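Local coordinates for protein angiotensin-converting enzyme (Anopheles gambiae, PDB 6S1Y) that probably hydrolyses peptide bonds as a zinc-dependent metallopeptidase of the angiotensin-converting enzyme family, and here holds a gamma-glutamyl dipeptide at its active site, at residues R147-L152 against Q231-K236; V426-F431 against I503-H508; P433-L438 against R496-Y501. All blocks are in the same frame, centred on the assembly; numbering follows the deposited sequence. Where two conformers were deposited one is given.

Contact 1 of 3, residues R147-L152 against Q231-K236; sequences REPEEL and QKYGDK
Tyr233 reaches across from the C-terminal end of helix 203-233 to Arg147 and Pro149, at the capped start of helix 149-163. Glu148 is the N-cap of that helix: its carboxylate turns back on the backbone N-H groups of the first turn. The tyrosine ring does most of the touching. With CG of Tyr233 anti to the carbonyl carbon, chi1 -75°, the ring is brought across to Arg147 and Pro149. The ring edge faces the backbone of Arg147: the carbonyl O of Arg147 lies in the ring plane, 3.5 Å from Tyr233 CE1. The phenol oxygen lies alongside the aliphatic part of the arginine, with Tyr233 OH 3.4 Å from Arg147 CB and 3.6 Å from Arg147 CD. The bend of the arginine at chi2 carries the guanidinium off toward Ala144 and Phe263. Its plane is turned 84° to the tyrosine ring. NH1 of Arg147 bonds to Ala144 O, and the arginine makes a cation-pi contact with Phe263. No hydrogen bond links the two segments. The contact is surface packing that joins two helix ends. After Tyr233 the chain leaves helical geometry at Gly234, which has positive phi. Pro149 meets the tyrosine ring obliquely, and Pro149 CG is 3.8 Å from Tyr233 CD1.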
loop_
_atom_site.group_PDB
_atom_site.type_symbol
_atom_site.label_atom_id
_atom_site.label_comp_id
_atom_site.label_asym_id
_atom_site.label_seq_id
_atom_site.Cartn_x
_atom_site.Cartn_y
_atom_site.Cartn_z
ATOM N N ARG A 147 14.839 -10.206 -18.561
ATOM C CA ARG A 147 15.956 -9.276 -18.522
ATOM C C ARG A 147 16.346 -8.797 -19.916
ATOM O O ARG A 147 17.527 -8.822 -20.270
ATOM C CB ARG A 147 17.162 -9.936 -17.860
ATOM C CG ARG A 147 16.838 -10.665 -16.569
ATOM C CD ARG A 147 16.438 -9.715 -15.446
ATOM N NE ARG A 147 16.142 -10.499 -14.250
ATOM C CZ ARG A 147 15.053 -10.377 -13.489
ATOM N NH1 ARG A 147 14.142 -9.455 -13.747
ATOM N NH2 ARG A 147 14.893 -11.180 -12.435
ATOM N N GLU A 148 15.376 -8.406 -20.733
ATOM C CA GLU A 148 15.658 -7.912 -22.081
ATOM C C GLU A 148 15.204 -6.464 -22.165
ATOM O O GLU A 148 13.988 -6.199 -22.225
ATOM C CB GLU A 148 14.979 -8.759 -23.159
ATOM C CG GLU A 148 15.780 -8.792 -24.476
ATOM C CD GLU A 148 15.578 -7.554 -25.334
ATOM O OE1 GLU A 148 14.548 -7.520 -26.039
ATOM O OE2 GLU A 148 16.433 -6.624 -25.315
ATOM N N PRO A 149 16.137 -5.506 -22.168
ATOM C CA PRO A 149 15.753 -4.082 -22.051
ATOM C C PRO A 149 14.788 -3.586 -23.108
ATOM O O PRO A 149 13.891 -2.798 -22.784
ATOM C CB PRO A 149 17.104 -3.354 -22.155
ATOM C CG PRO A 149 18.096 -4.345 -21.683
ATOM C CD PRO A 149 17.600 -5.692 -22.123
ATOM N N GLU A 150 14.955 -3.994 -24.367
ATOM C CA GLU A 150 14.086 -3.490 -25.419
ATOM C C GLU A 150 12.673 -4.034 -25.274
ATOM O O GLU A 150 11.700 -3.332 -25.581
ATOM C CB GLU A 150 14.658 -3.835 -26.790
ATOM C CG GLU A 150 15.738 -2.882 -27.263
ATOM C CD GLU A 150 15.230 -1.446 -27.410
ATOM O OE1 GLU A 150 15.806 -0.540 -26.754
ATOM O OE2 GLU A 150 14.254 -1.218 -28.171
ATOM N N GLU A 151 12.531 -5.262 -24.791
ATOM C CA GLU A 151 11.205 -5.802 -24.513
ATOM C C GLU A 151 10.576 -5.076 -23.327
ATOM O O GLU A 151 9.416 -4.638 -23.387
ATOM C CB GLU A 151 11.311 -7.304 -24.243
ATOM C CG GLU A 151 10.006 -7.971 -23.824
ATOM C CD GLU A 151 10.168 -9.445 -23.421
ATOM O OE1 GLU A 151 11.300 -9.974 -23.452
ATOM O OE2 GLU A 151 9.154 -10.067 -23.052
ATOM N N LEU A 152 11.339 -4.916 -22.247
ATOM C CA LEU A 152 10.850 -4.158 -21.102
ATOM C C LEU A 152 10.441 -2.745 -21.505
ATOM O O LEU A 152 9.396 -2.248 -21.079
ATOM C CB LEU A 152 11.931 -4.125 -20.025
ATOM C CG LEU A 152 12.220 -5.507 -19.438
ATOM C CD1 LEU A 152 13.549 -5.460 -18.715
ATOM C CD2 LEU A 152 11.126 -5.916 -18.502
ATOM N N GLN A 231 26.973 -3.267 -14.604
ATOM C CA GLN A 231 27.846 -4.397 -14.922
ATOM C C GLN A 231 27.097 -5.451 -15.739
ATOM O O GLN A 231 27.660 -6.041 -16.663
ATOM C CB GLN A 231 28.410 -5.020 -13.645
ATOM C CG GLN A 231 29.380 -4.129 -12.868
ATOM C CD GLN A 231 30.660 -3.848 -13.628
ATOM O OE1 GLN A 231 31.337 -4.760 -14.072
ATOM N NE2 GLN A 231 31.011 -2.572 -13.754
ATOM N N LYS A 232 25.816 -5.676 -15.432
ATOM C CA LYS A 232 25.025 -6.692 -16.128
ATOM C C LYS A 232 24.575 -6.224 -17.511
ATOM O O LYS A 232 24.665 -6.983 -18.480
ATOM C CB LYS A 232 23.805 -7.083 -15.276
ATOM C CG LYS A 232 23.879 -8.487 -14.629
ATOM C CD LYS A 232 25.128 -8.693 -13.764
ATOM C CE LYS A 232 25.031 -7.966 -12.405
ATOM N NZ LYS A 232 26.367 -7.656 -11.803
ATOM N N TYR A 233 24.117 -4.979 -17.643
ATOM C CA TYR A 233 23.516 -4.523 -18.885
ATOM C C TYR A 233 24.413 -3.617 -19.718
ATOM O O TYR A 233 24.145 -3.448 -20.905
ATOM C CB TYR A 233 22.219 -3.752 -18.602
ATOM C CG TYR A 233 21.013 -4.582 -18.214
ATOM C CD1 TYR A 233 20.500 -5.580 -19.053
ATOM C CD2 TYR A 233 20.359 -4.332 -17.037
ATOM C CE1 TYR A 233 19.391 -6.309 -18.691
ATOM C CE2 TYR A 233 19.236 -5.041 -16.679
ATOM C CZ TYR A 233 18.752 -6.020 -17.501
ATOM O OH TYR A 233 17.624 -6.687 -17.103
ATOM N N GLY A 234 25.439 -3.001 -19.138
ATOM C CA GLY A 234 26.374 -2.198 -19.898
ATOM C C GLY A 234 26.168 -0.704 -19.696
ATOM O O GLY A 234 25.104 -0.232 -19.293
ATOM N N ASP A 235 27.207 0.060 -20.033
ATOM C CA ASP A 235 27.213 1.502 -19.750
ATOM C C ASP A 235 26.294 2.300 -20.672
ATOM O O ASP A 235 25.789 3.346 -20.267
ATOM C CB ASP A 235 28.644 2.049 -19.848
ATOM C CG ASP A 235 28.715 3.549 -19.643
ATOM O OD1 ASP A 235 28.301 4.309 -20.548
ATOM O OD2 ASP A 235 29.183 3.983 -18.567
ATOM N N LYS A 236 26.047 1.842 -21.898
ATOM C CA LYS A 236 25.141 2.599 -22.771
ATOM C C LYS A 236 23.710 2.587 -22.243
ATOM O O LYS A 236 22.980 3.568 -22.412
ATOM C CB LYS A 236 25.165 2.049 -24.204
ATOM C CG LYS A 236 24.297 2.847 -25.200
ATOM C CD LYS A 236 24.379 2.276 -26.634
ATOM C CE LYS A 236 23.511 3.050 -27.640
ATOM N NZ LYS A 236 23.605 2.483 -29.028
#

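Contact 2 of 3, residues V426-F431 against I503-H508; sequences VTKLVF and IQFQFH
Lys428 and Gln504 meet between two helices of the largely helical angiotensin-converting enzyme fold. Lys428 lies near the end of helix 414-429, where the chain makes a wider, pi-type turn. Gln504 and Phe505 lie on helix 495-514. The backbones stay well apart, with Lys428 CA 10.9 Å from Phe505 CA, and long side chains fill the gap.

The polar approach is close, but it is not a hydrogen bond. Lys428 CE is 3.0 Å from Gln504 OE1, which is short for a carbon and an oxygen, so the exact spacing is doubtful. Lys428 NZ is 3.3 Å from the same oxygen, at a poor angle for bonding. The lysine chain bends at chi3 (70°) and chi4 (81°), which folds its end round the amide oxygen and presents the methylene to it. The glutamine chain runs out straight beyond CG.

Hydrogen bonding to neighbours is uneven. Gln504 NE2 donates to Asp389 OD2 on helix 381-395, which holds the amide and leaves OE1 on the side of the lysine. Lys428 NZ has a weak bond with Tyr501 OH, one turn before Phe505 on the same helix.

The apolar part is looser. Phe505 packs edge-to-face with Tyr575 and also touches Leu393. Its ring borders the lysine chain, which comes in obliquely, so that Lys428 CE lies 4.3 Å from Phe505 CZ.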
loop_
_atom_site.group_PDB
_atom_site.type_symbol
_atom_site.label_atom_id
_atom_site.label_comp_id
_atom_site.label_asym_id
_atom_site.label_seq_id
_atom_site.Cartn_x
_atom_site.Cartn_y
_atom_site.Cartn_z
ATOM N N VAL A 426 15.987 -4.007 -0.868
ATOM C CA VAL A 426 15.445 -3.700 -2.180
ATOM C C VAL A 426 13.958 -3.998 -2.235
ATOM O O VAL A 426 13.270 -3.537 -3.147
ATOM C CB VAL A 426 16.190 -4.445 -3.306
ATOM C CG1 VAL A 426 17.616 -3.941 -3.401
ATOM C CG2 VAL A 426 16.186 -5.953 -3.099
ATOM N N THR A 427 13.449 -4.768 -1.276
ATOM C CA THR A 427 12.028 -5.072 -1.204
ATOM C C THR A 427 11.275 -3.952 -0.512
ATOM O O THR A 427 10.218 -3.534 -0.980
ATOM C CB THR A 427 11.786 -6.391 -0.442
ATOM O OG1 THR A 427 12.467 -7.469 -1.095
ATOM C CG2 THR A 427 10.290 -6.688 -0.355
ATOM N N LYS A 428 11.805 -3.466 0.612
ATOM C CA LYS A 428 11.078 -2.567 1.503
ATOM C C LYS A 428 11.678 -1.177 1.625
ATOM O O LYS A 428 10.936 -0.201 1.636
ATOM C CB LYS A 428 10.962 -3.184 2.917
ATOM C CG LYS A 428 10.382 -4.621 2.893
ATOM C CD LYS A 428 9.725 -5.032 4.192
ATOM C CE LYS A 428 8.411 -4.261 4.439
ATOM N NZ LYS A 428 7.189 -4.768 3.725
ATOM N N LEU A 429 12.998 -1.038 1.729
ATOM C CA LEU A 429 13.516 0.295 1.997
ATOM C C LEU A 429 13.260 1.230 0.822
ATOM O O LEU A 429 12.904 2.391 1.025
ATOM C CB LEU A 429 14.999 0.242 2.336
ATOM C CG LEU A 429 15.546 1.623 2.666
ATOM C CD1 LEU A 429 14.996 2.109 3.992
ATOM C CD2 LEU A 429 17.043 1.592 2.702
ATOM N N VAL A 430 13.430 0.747 -0.418
ATOM C CA VAL A 430 13.295 1.622 -1.573
ATOM C C VAL A 430 11.873 2.145 -1.756
ATOM O O VAL A 430 11.651 3.103 -2.519
ATOM C CB VAL A 430 13.740 0.908 -2.866
ATOM C CG1 VAL A 430 15.155 0.369 -2.723
ATOM C CG2 VAL A 430 12.792 -0.190 -3.214
ATOM N N PHE A 431 10.895 1.534 -1.100
ATOM C CA PHE A 431 9.491 1.909 -1.301
ATOM C C PHE A 431 9.155 3.235 -0.618
ATOM O O PHE A 431 8.281 3.976 -1.087
ATOM C CB PHE A 431 8.613 0.747 -0.806
ATOM C CG PHE A 431 7.147 1.043 -0.798
ATOM C CD1 PHE A 431 6.394 0.915 -1.944
ATOM C CD2 PHE A 431 6.518 1.403 0.372
ATOM C CE1 PHE A 431 5.054 1.191 -1.938
ATOM C CE2 PHE A 431 5.169 1.695 0.382
ATOM C CZ PHE A 431 4.447 1.589 -0.776
ATOM N N ILE A 503 5.963 2.658 10.669
ATOM C CA ILE A 503 5.496 2.159 11.966
ATOM C C ILE A 503 5.512 0.646 12.021
ATOM O O ILE A 503 5.617 0.067 13.108
ATOM C CB ILE A 503 4.077 2.661 12.328
ATOM C CG1 ILE A 503 3.020 2.041 11.419
ATOM C CG2 ILE A 503 4.033 4.160 12.262
ATOM C CD1 ILE A 503 1.639 2.591 11.670
ATOM N N GLN A 504 5.401 -0.032 10.878
ATOM C CA GLN A 504 5.413 -1.486 10.952
ATOM C C GLN A 504 6.691 -1.995 11.609
ATOM O O GLN A 504 6.694 -3.089 12.197
ATOM C CB GLN A 504 5.224 -2.122 9.576
ATOM C CG GLN A 504 6.420 -2.051 8.631
ATOM C CD GLN A 504 6.084 -2.638 7.241
ATOM O OE1 GLN A 504 6.690 -3.599 6.805
ATOM N NE2 GLN A 504 5.110 -2.044 6.568
ATOM N N PHE A 505 7.794 -1.244 11.528
ATOM C CA PHE A 505 9.007 -1.712 12.200
ATOM C C PHE A 505 8.950 -1.420 13.697
ATOM O O PHE A 505 9.556 -2.145 14.495
ATOM C CB PHE A 505 10.255 -1.094 11.542
ATOM C CG PHE A 505 10.490 -1.594 10.132
ATOM C CD1 PHE A 505 9.912 -0.956 9.040
ATOM C CD2 PHE A 505 11.256 -2.720 9.906
ATOM C CE1 PHE A 505 10.110 -1.443 7.745
ATOM C CE2 PHE A 505 11.449 -3.209 8.615
ATOM C CZ PHE A 505 10.871 -2.573 7.546
ATOM N N GLN A 506 8.224 -0.368 14.094
ATOM C CA GLN A 506 7.937 -0.159 15.512
ATOM C C GLN A 506 7.069 -1.286 16.065
ATOM O O GLN A 506 7.348 -1.817 17.140
ATOM C CB GLN A 506 7.267 1.200 15.703
ATOM C CG GLN A 506 8.139 2.362 15.255
ATOM C CD GLN A 506 7.495 3.697 15.452
ATOM O OE1 GLN A 506 7.038 4.338 14.491
ATOM N NE2 GLN A 506 7.466 4.160 16.692
ATOM N N PHE A 507 6.028 -1.678 15.328
ATOM C CA PHE A 507 5.170 -2.790 15.736
ATOM C C PHE A 507 5.965 -4.094 15.783
ATOM O O PHE A 507 5.870 -4.865 16.747
ATOM C CB PHE A 507 3.993 -2.926 14.764
ATOM C CG PHE A 507 3.032 -1.749 14.757
ATOM C CD1 PHE A 507 3.011 -0.829 15.784
ATOM C CD2 PHE A 507 2.118 -1.607 13.731
ATOM C CE1 PHE A 507 2.101 0.215 15.778
ATOM C CE2 PHE A 507 1.206 -0.562 13.714
ATOM C CZ PHE A 507 1.198 0.352 14.734
ATOM N N HIS A 508 6.751 -4.365 14.734
ATOM C CA HIS A 508 7.560 -5.582 14.692
ATOM C C HIS A 508 8.517 -5.656 15.874
ATOM O O HIS A 508 8.697 -6.723 16.471
ATOM C CB HIS A 508 8.331 -5.625 13.373
ATOM C CG HIS A 508 9.256 -6.798 13.217
ATOM N ND1 HIS A 508 8.805 -8.090 13.100
ATOM C CD2 HIS A 508 10.602 -6.860 13.093
ATOM C CE1 HIS A 508 9.828 -8.903 12.922
ATOM N NE2 HIS A 508 10.932 -8.182 12.922
#

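Contact 3 of 3, residues P433-L438 against R496-Y501; sequences PFAYTL and RYFVSY. With KSN ((2~{S})-2-[[(4~{S})-4-azanyl-5-oxidanyl-5-oxidanylidene-pentanoyl]amino]pentanedioic acid), chain H.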
loop_
_atom_site.group_PDB
_atom_site.type_symbol
_atom_site.label_atom_id
_atom_site.label_comp_id
_atom_site.label_asym_id
_atom_site.label_seq_id
_atom_site.Cartn_x
_atom_site.Cartn_y
_atom_site.Cartn_z
ATOM N N PRO A 433 10.746 6.318 -0.315
ATOM C CA PRO A 433 10.777 7.476 -1.218
ATOM C C PRO A 433 9.704 7.421 -2.283
ATOM O O PRO A 433 9.133 8.461 -2.635
ATOM C CB PRO A 433 12.190 7.418 -1.822
ATOM C CG PRO A 433 12.996 6.551 -0.825
ATOM C CD PRO A 433 12.017 5.579 -0.285
ATOM N N PHE A 434 9.416 6.246 -2.830
ATOM C CA PHE A 434 8.340 6.148 -3.803
ATOM C C PHE A 434 7.019 6.595 -3.197
ATOM O O PHE A 434 6.321 7.436 -3.764
ATOM C CB PHE A 434 8.214 4.715 -4.311
ATOM C CG PHE A 434 7.027 4.500 -5.207
ATOM C CD1 PHE A 434 7.112 4.770 -6.569
ATOM C CD2 PHE A 434 5.842 4.026 -4.697
ATOM C CE1 PHE A 434 6.036 4.558 -7.396
ATOM C CE2 PHE A 434 4.758 3.819 -5.517
ATOM C CZ PHE A 434 4.853 4.082 -6.869
ATOM N N ALA A 435 6.631 5.994 -2.064
ATOM C CA ALA A 435 5.335 6.306 -1.458
ATOM C C ALA A 435 5.243 7.791 -1.136
ATOM O O ALA A 435 4.212 8.422 -1.381
ATOM C CB ALA A 435 5.131 5.461 -0.201
ATOM N N TYR A 436 6.337 8.372 -0.633
ATOM C CA TYR A 436 6.385 9.802 -0.347
ATOM C C TYR A 436 6.059 10.640 -1.584
ATOM O O TYR A 436 5.249 11.569 -1.514
ATOM C CB TYR A 436 7.776 10.168 0.188
ATOM C CG TYR A 436 8.009 11.639 0.468
ATOM C CD1 TYR A 436 7.373 12.284 1.527
ATOM C CD2 TYR A 436 8.914 12.380 -0.298
ATOM C CE1 TYR A 436 7.623 13.634 1.790
ATOM C CE2 TYR A 436 9.160 13.703 -0.039
ATOM C CZ TYR A 436 8.510 14.336 0.997
ATOM O OH TYR A 436 8.776 15.676 1.245
ATOM N N THR A 437 6.680 10.327 -2.727
ATOM C CA THR A 437 6.508 11.177 -3.899
ATOM C C THR A 437 5.082 11.136 -4.439
ATOM O O THR A 437 4.640 12.092 -5.076
ATOM C CB THR A 437 7.469 10.779 -5.023
ATOM O OG1 THR A 437 7.300 9.392 -5.311
ATOM C CG2 THR A 437 8.909 11.015 -4.634
ATOM N N LEU A 438 4.359 10.037 -4.238
ATOM C CA LEU A 438 3.022 9.954 -4.823
ATOM C C LEU A 438 2.062 10.960 -4.181
ATOM O O LEU A 438 1.272 11.605 -4.883
ATOM C CB LEU A 438 2.458 8.544 -4.693
ATOM C CG LEU A 438 2.837 7.516 -5.748
ATOM C CD1 LEU A 438 1.786 6.415 -5.766
ATOM C CD2 LEU A 438 2.938 8.160 -7.122
ATOM N N ARG A 496 -0.791 6.467 3.462
ATOM C CA ARG A 496 -0.994 5.301 4.329
ATOM C C ARG A 496 0.168 4.311 4.234
ATOM O O ARG A 496 0.563 3.707 5.243
ATOM C CB ARG A 496 -2.303 4.589 3.965
ATOM C CG ARG A 496 -2.417 4.188 2.498
ATOM C CD ARG A 496 -3.827 3.698 2.145
ATOM N NE ARG A 496 -4.840 4.742 2.272
ATOM C CZ ARG A 496 -6.148 4.529 2.114
ATOM N NH1 ARG A 496 -6.575 3.324 1.811
ATOM N NH2 ARG A 496 -7.027 5.523 2.265
ATOM N N TYR A 497 0.719 4.107 3.022
ATOM C CA TYR A 497 1.762 3.096 2.863
ATOM C C TYR A 497 3.111 3.613 3.360
ATOM O O TYR A 497 3.890 2.862 3.946
ATOM C CB TYR A 497 1.838 2.640 1.405
ATOM C CG TYR A 497 0.517 2.111 0.857
ATOM C CD1 TYR A 497 0.083 0.803 1.132
ATOM C CD2 TYR A 497 -0.296 2.911 0.071
ATOM C CE1 TYR A 497 -1.118 0.329 0.635
ATOM C CE2 TYR A 497 -1.507 2.446 -0.414
ATOM C CZ TYR A 497 -1.911 1.158 -0.128
ATOM O OH TYR A 497 -3.102 0.691 -0.635
ATOM N N PHE A 498 3.379 4.903 3.197
ATOM C CA PHE A 498 4.568 5.490 3.801
ATOM C C PHE A 498 4.540 5.331 5.320
ATOM O O PHE A 498 5.513 4.875 5.940
ATOM C CB PHE A 498 4.667 6.978 3.415
ATOM C CG PHE A 498 5.903 7.656 3.937
ATOM C CD1 PHE A 498 5.959 8.128 5.241
ATOM C CD2 PHE A 498 7.018 7.812 3.129
ATOM C CE1 PHE A 498 7.111 8.751 5.723
ATOM C CE2 PHE A 498 8.164 8.429 3.600
ATOM C CZ PHE A 498 8.206 8.894 4.911
ATOM N N VAL A 499 3.427 5.708 5.940
ATOM C CA VAL A 499 3.307 5.581 7.389
ATOM C C VAL A 499 3.457 4.126 7.803
ATOM O O VAL A 499 4.203 3.799 8.736
ATOM C CB VAL A 499 1.967 6.180 7.854
ATOM C CG1 VAL A 499 1.769 5.998 9.337
ATOM C CG2 VAL A 499 1.934 7.647 7.537
ATOM N N SER A 500 2.769 3.223 7.100
ATOM C CA SER A 500 2.904 1.797 7.377
ATOM C C SER A 500 4.356 1.339 7.362
ATOM O O SER A 500 4.786 0.564 8.217
ATOM C CB SER A 500 2.121 0.991 6.347
ATOM O OG SER A 500 2.455 -0.376 6.484
ATOM N N TYR A 501 5.111 1.742 6.342
ATOM C CA TYR A 501 6.473 1.234 6.203
ATOM C C TYR A 501 7.389 1.758 7.304
ATOM O O TYR A 501 8.371 1.089 7.639
ATOM C CB TYR A 501 7.011 1.551 4.805
ATOM C CG TYR A 501 6.732 0.423 3.833
ATOM C CD1 TYR A 501 5.428 0.067 3.512
ATOM C CD2 TYR A 501 7.767 -0.309 3.265
ATOM C CE1 TYR A 501 5.153 -0.980 2.646
ATOM C CE2 TYR A 501 7.494 -1.374 2.381
ATOM C CZ TYR A 501 6.186 -1.701 2.096
ATOM O OH TYR A 501 5.906 -2.729 1.243
HETATM C C10 KSN H . -7.978 -0.445 -2.096
HETATM C C13 KSN H . -4.229 -2.523 -0.297
HETATM C C17 KSN H . 1.014 -1.318 -4.018
HETATM C C02 KSN H . 1.023 -1.911 -2.604
HETATM C C03 KSN H . -0.352 -2.077 -1.940
HETATM C C04 KSN H . -1.563 -2.118 -2.857
HETATM C C05 KSN H . -2.405 -3.419 -2.787
HETATM C C07 KSN H . -4.487 -2.251 -1.799
HETATM C C08 KSN H . -5.962 -2.094 -2.147
HETATM C C09 KSN H . -6.592 -0.826 -1.540
HETATM N N01 KSN H . 1.847 -1.088 -1.712
HETATM N N06 KSN H . -3.804 -3.436 -2.336
HETATM O O11 KSN H . -8.358 -0.920 -3.212
HETATM O O12 KSN H . -8.749 0.355 -1.462
HETATM O O14 KSN H . -4.285 -3.716 0.111
HETATM O O15 KSN H . -3.931 -1.613 0.501
HETATM O O16 KSN H . -1.926 -4.441 -3.178
HETATM O O18 KSN H . 0.866 -2.111 -4.986
HETATM O O19 KSN H . 1.153 -0.093 -4.278
#
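The ring of Phe498 meets Ala435 at its edge, with the methyl carbon near the ring plane. Tyr436 CB comes to the same ring obliquely, 3.8 Å from Phe498 CD2. Tyr497, the preceding residue, has its flat group engaged differently. One face is covered by Arg496 CG, 3.4 Å above the plane and offset toward the rim. Over the opposite face lies the amino nitrogen N01 of the bound dipeptide KSN, 3.8 Å from Tyr497 CD1. At the edge, in plane, is the ligand carboxylate atom O15.

Tyr497 OH donates to KSN O15 over 2.7 Å. Its chi1 of -56° sends the ring away from helix 431-447 and into the pocket, with the Tyr497 side chain about 4 Å from the zinc ion at the nearest atoms. In relatives of this enzyme a tyrosine at this place is thought to steady the reaction intermediate, and Tyr497 probably does the same. Tyr494, Lys485, Gln255 and Ala328 O also bond the ligand.

Between the helices the packing is apolar. Ala435 CB sits 3.9 Å from Phe498 CB. The small residue lets the backbones come close, and Ala435 CA is 5.4 Å from Phe498 CA. Phe498 CG is anti to its own N (chi1 -177°), which lays the ring beside Tyr436. The hydroxyl of Tyr436 is bonded to Asp208.

The segments run roughly antiparallel, 149° between their directions, with axes 8.5 Å apart. Helix 203-233 packs on Tyr436 and Phe498 through Val207. Helix 381-395 brings the zinc ligand Glu385 against Tyr497 and Ser500. Helix 455-467 lies against Phe434, Thr437 and Leu438 of helix 431-447.

Contacts 2 and 3 are neighbours, with centres 10 Å apart, and both use helix 495-514. Their other halves lie on helices 414-429 and 431-447, which follow each other in the chain. They touch through Tyr501: its CE1 is 3.5 Å from Phe431 CE2. Phe431 CZ also lies 3.6 Å from Tyr497 CB, and both residues line the ligand pocket. Contact 3 reaches the dipeptide and the zinc site directly. In contact 2 Phe431 touches the ligand, but the side chains that meet across it stand back, that of Lys428 about 8 Å from the ligand. Contact 1 is remote at the surface, its centre 29 Å from that of contact 2 and 28 Å from that of contact 3.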